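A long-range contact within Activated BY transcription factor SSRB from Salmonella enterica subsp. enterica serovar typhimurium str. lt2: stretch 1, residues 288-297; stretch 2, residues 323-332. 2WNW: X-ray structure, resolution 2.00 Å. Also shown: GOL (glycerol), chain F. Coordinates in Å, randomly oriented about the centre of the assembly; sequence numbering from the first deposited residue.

Stretch 1 (288-297) KKLLFSEGCV
Stretch 2, residues 323-332: SGCSGFIDWN

Two neighbouring strands run side by side in the same direction, their axes 8° apart and 4.9 Å at closest approach. F292 pairs with F328 in parallel register, CA to CA 5.0 Å; earlier, the CA atoms of L290 and C325 lie 5.1 Å apart.

Backbone hydrogen bonds set this register. S326 N donates to L290 O (2.8 Å, nearly straight at 168°). F292 then reaches both ways along its partner, as parallel pairing requires: its N donates to G327 O (3.0 Å), and its O accepts from I329 N (3.0 Å). Farther on, W331 N donates to G295 O at 3.2 Å, with an N-H...O angle of 137°. A water extends the ladder at its start, accepting from L290 N (3.0 Å) and donating to G324 O (2.7 Å).

The glycines fit for different reasons: G324 for its backbone angles, G327 and G295 for the space they leave to L291 and F292. G324 follows a helix in a Schellman motif, with phi/psi 118/7, where a CB would jam against the preceding carbonyl. G327, extended at 176/163, leaves room for L291 CD1, which would lie 2.9 Å from an ideal CB. At G295 (-171/152), a CB would strike F292 CZ.

Apolar side chains pack between the strands. F292 and F328, both chi1 t, project from one face; their rings are nearly parallel (9°) but slid apart, centroids 5.4 Å, with F292 CD2 3.4 Å from F328 CD1. F292 CB also meets C325 SG at 3.9 Å. L291 (t, p) brings CD2 to 4.2 Å from CD1 of I329 (m, t); both are wholly apolar, which suits their buried positions.

W331 (chi1 t, chi2 -164°) offers a broad indole surface: E294 CD lies over one face, while C296 SG (chi1 p) sits at the edge, 3.7 Å from W331 CD1. W331 NE1 donates to O1 of a glycerol, probably from the crystallisation liquor, at 3.0 Å.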

# COMPACT_ATOMS: atom_id res chain seq x y z
N LYS A 288 0.21 15.54 -12.28
CA LYS A 288 -0.55 16.41 -11.37
C LYS A 288 -0.05 16.20 -9.95
O LYS A 288 0.58 15.19 -9.64
CB LYS A 288 -2.04 16.10 -11.46
CG LYS A 288 -2.65 16.42 -12.82
CD LYS A 288 -2.39 17.87 -13.20
CE LYS A 288 -2.96 18.21 -14.57
NZ LYS A 288 -2.59 19.59 -14.98
N LYS A 289 -0.33 17.17 -9.07
CA LYS A 289 0.11 17.07 -7.69
C LYS A 289 -1.02 16.66 -6.76
O LYS A 289 -2.16 17.12 -6.91
CB LYS A 289 0.71 18.40 -7.23
CG LYS A 289 1.98 18.78 -8.00
CD LYS A 289 2.64 20.02 -7.43
CE LYS A 289 3.94 20.32 -8.16
NZ LYS A 289 4.63 21.51 -7.58
N LEU A 290 -0.71 15.79 -5.80
CA LEU A 290 -1.68 15.31 -4.83
C LEU A 290 -1.18 15.79 -3.47
O LEU A 290 -0.40 15.11 -2.80
CB LEU A 290 -1.76 13.79 -4.88
CG LEU A 290 -2.11 13.23 -6.26
CD1 LEU A 290 -2.06 11.71 -6.24
CD2 LEU A 290 -3.49 13.72 -6.69
N LEU A 291 -1.64 16.97 -3.08
CA LEU A 291 -1.21 17.62 -1.86
C LEU A 291 -2.07 17.40 -0.62
O LEU A 291 -3.29 17.55 -0.67
CB LEU A 291 -1.11 19.13 -2.13
CG LEU A 291 -0.85 20.11 -0.99
CD1 LEU A 291 0.58 19.94 -0.49
CD2 LEU A 291 -1.08 21.53 -1.49
N PHE A 292 -1.43 17.05 0.50
CA PHE A 292 -2.17 16.89 1.75
C PHE A 292 -2.21 18.33 2.27
O PHE A 292 -1.18 18.89 2.65
CB PHE A 292 -1.42 16.01 2.75
CG PHE A 292 -2.06 15.99 4.11
CD1 PHE A 292 -3.24 15.27 4.32
CD2 PHE A 292 -1.55 16.75 5.15
CE1 PHE A 292 -3.89 15.31 5.56
CE2 PHE A 292 -2.19 16.80 6.39
CZ PHE A 292 -3.37 16.07 6.59
N SER A 293 -3.40 18.92 2.30
CA SER A 293 -3.52 20.31 2.71
C SER A 293 -4.03 20.63 4.11
O SER A 293 -3.92 21.78 4.54
CB SER A 293 -4.40 21.05 1.70
OG SER A 293 -5.70 20.50 1.69
N GLU A 294 -4.60 19.66 4.81
CA GLU A 294 -5.09 19.95 6.15
C GLU A 294 -5.47 18.73 6.97
O GLU A 294 -6.06 17.78 6.46
CB GLU A 294 -6.31 20.88 6.07
CG GLU A 294 -6.75 21.40 7.43
CD GLU A 294 -8.21 21.80 7.46
OE1 GLU A 294 -8.61 22.66 6.65
OE2 GLU A 294 -8.95 21.26 8.31
N GLY A 295 -5.14 18.79 8.25
CA GLY A 295 -5.47 17.72 9.17
C GLY A 295 -5.17 18.19 10.58
O GLY A 295 -4.32 19.06 10.78
N CYS A 296 -5.89 17.65 11.55
CA CYS A 296 -5.68 17.99 12.95
C CYS A 296 -6.38 16.94 13.80
O CYS A 296 -7.12 16.09 13.28
CB CYS A 296 -6.24 19.38 13.28
SG CYS A 296 -8.05 19.52 13.30
N VAL A 297 -6.15 17.00 15.11
CA VAL A 297 -6.77 16.07 16.04
C VAL A 297 -7.48 16.91 17.10
O VAL A 297 -7.11 18.06 17.34
CB VAL A 297 -5.72 15.16 16.73
CG1 VAL A 297 -5.05 14.25 15.69
CG2 VAL A 297 -4.67 16.00 17.44
N SER A 323 2.12 6.61 -0.95
CA SER A 323 1.10 6.51 -1.99
C SER A 323 1.12 7.56 -3.10
O SER A 323 0.27 7.51 -3.99
CB SER A 323 -0.28 6.49 -1.33
OG SER A 323 -0.35 5.43 -0.40
N GLY A 324 2.06 8.51 -3.05
CA GLY A 324 2.14 9.50 -4.11
C GLY A 324 1.92 10.96 -3.75
O GLY A 324 1.86 11.81 -4.64
N CYS A 325 1.81 11.25 -2.45
CA CYS A 325 1.58 12.61 -1.95
C CYS A 325 2.72 13.58 -2.30
O CYS A 325 3.89 13.23 -2.20
CB CYS A 325 1.40 12.57 -0.43
SG CYS A 325 1.07 14.17 0.34
N SER A 326 2.36 14.80 -2.68
CA SER A 326 3.35 15.81 -3.07
C SER A 326 3.74 16.81 -1.99
O SER A 326 4.62 17.64 -2.20
CB SER A 326 2.85 16.58 -4.30
OG SER A 326 1.68 17.33 -3.98
N GLY A 327 3.09 16.75 -0.83
CA GLY A 327 3.42 17.70 0.22
C GLY A 327 2.52 17.57 1.43
O GLY A 327 1.45 16.98 1.35
N PHE A 328 2.97 18.15 2.55
CA PHE A 328 2.23 18.08 3.81
C PHE A 328 2.02 19.45 4.44
O PHE A 328 2.97 20.20 4.67
CB PHE A 328 2.99 17.18 4.80
CG PHE A 328 2.49 17.26 6.22
CD1 PHE A 328 1.45 16.45 6.66
CD2 PHE A 328 3.06 18.16 7.13
CE1 PHE A 328 0.98 16.51 7.97
CE2 PHE A 328 2.60 18.23 8.45
CZ PHE A 328 1.56 17.40 8.87
N ILE A 329 0.76 19.76 4.73
CA ILE A 329 0.43 21.01 5.40
C ILE A 329 -0.53 20.71 6.55
O ILE A 329 -1.67 20.27 6.34
CB ILE A 329 -0.24 22.04 4.47
CG1 ILE A 329 0.60 22.25 3.21
CG2 ILE A 329 -0.37 23.37 5.21
CD1 ILE A 329 0.00 23.25 2.24
N ASP A 330 -0.04 20.94 7.76
CA ASP A 330 -0.81 20.73 8.98
C ASP A 330 -1.83 21.87 9.08
O ASP A 330 -1.73 22.85 8.34
CB ASP A 330 0.15 20.75 10.17
CG ASP A 330 -0.55 20.57 11.51
OD1 ASP A 330 -1.56 19.84 11.59
OD2 ASP A 330 -0.06 21.16 12.50
N TRP A 331 -2.80 21.73 9.97
CA TRP A 331 -3.80 22.78 10.16
C TRP A 331 -3.13 23.83 11.06
O TRP A 331 -1.92 24.04 10.95
CB TRP A 331 -5.05 22.17 10.81
CG TRP A 331 -6.31 23.04 10.86
CD1 TRP A 331 -7.40 22.81 11.66
CD2 TRP A 331 -6.61 24.22 10.09
NE1 TRP A 331 -8.35 23.78 11.44
CE2 TRP A 331 -7.90 24.65 10.48
CE3 TRP A 331 -5.92 24.95 9.11
CZ2 TRP A 331 -8.52 25.78 9.93
CZ3 TRP A 331 -6.53 26.08 8.56
CH2 TRP A 331 -7.82 26.49 8.98
N ASN A 332 -3.89 24.47 11.95
CA ASN A 332 -3.33 25.50 12.83
C ASN A 332 -1.93 25.20 13.37
O ASN A 332 -1.71 24.17 14.00
CB ASN A 332 -4.24 25.76 14.03
CG ASN A 332 -5.64 26.15 13.63
OD1 ASN A 332 -5.90 27.29 13.25
ND2 ASN A 332 -6.56 25.19 13.71
C1 GOL F . -11.56 22.57 10.23
O1 GOL F . -11.32 23.26 11.46
C2 GOL F . -11.51 23.58 9.06
O2 GOL F . -12.42 24.62 9.27
C3 GOL F . -11.93 22.97 7.72
O3 GOL F . -11.16 21.89 7.30
O HOH W 1 1.71 14.07 -6.17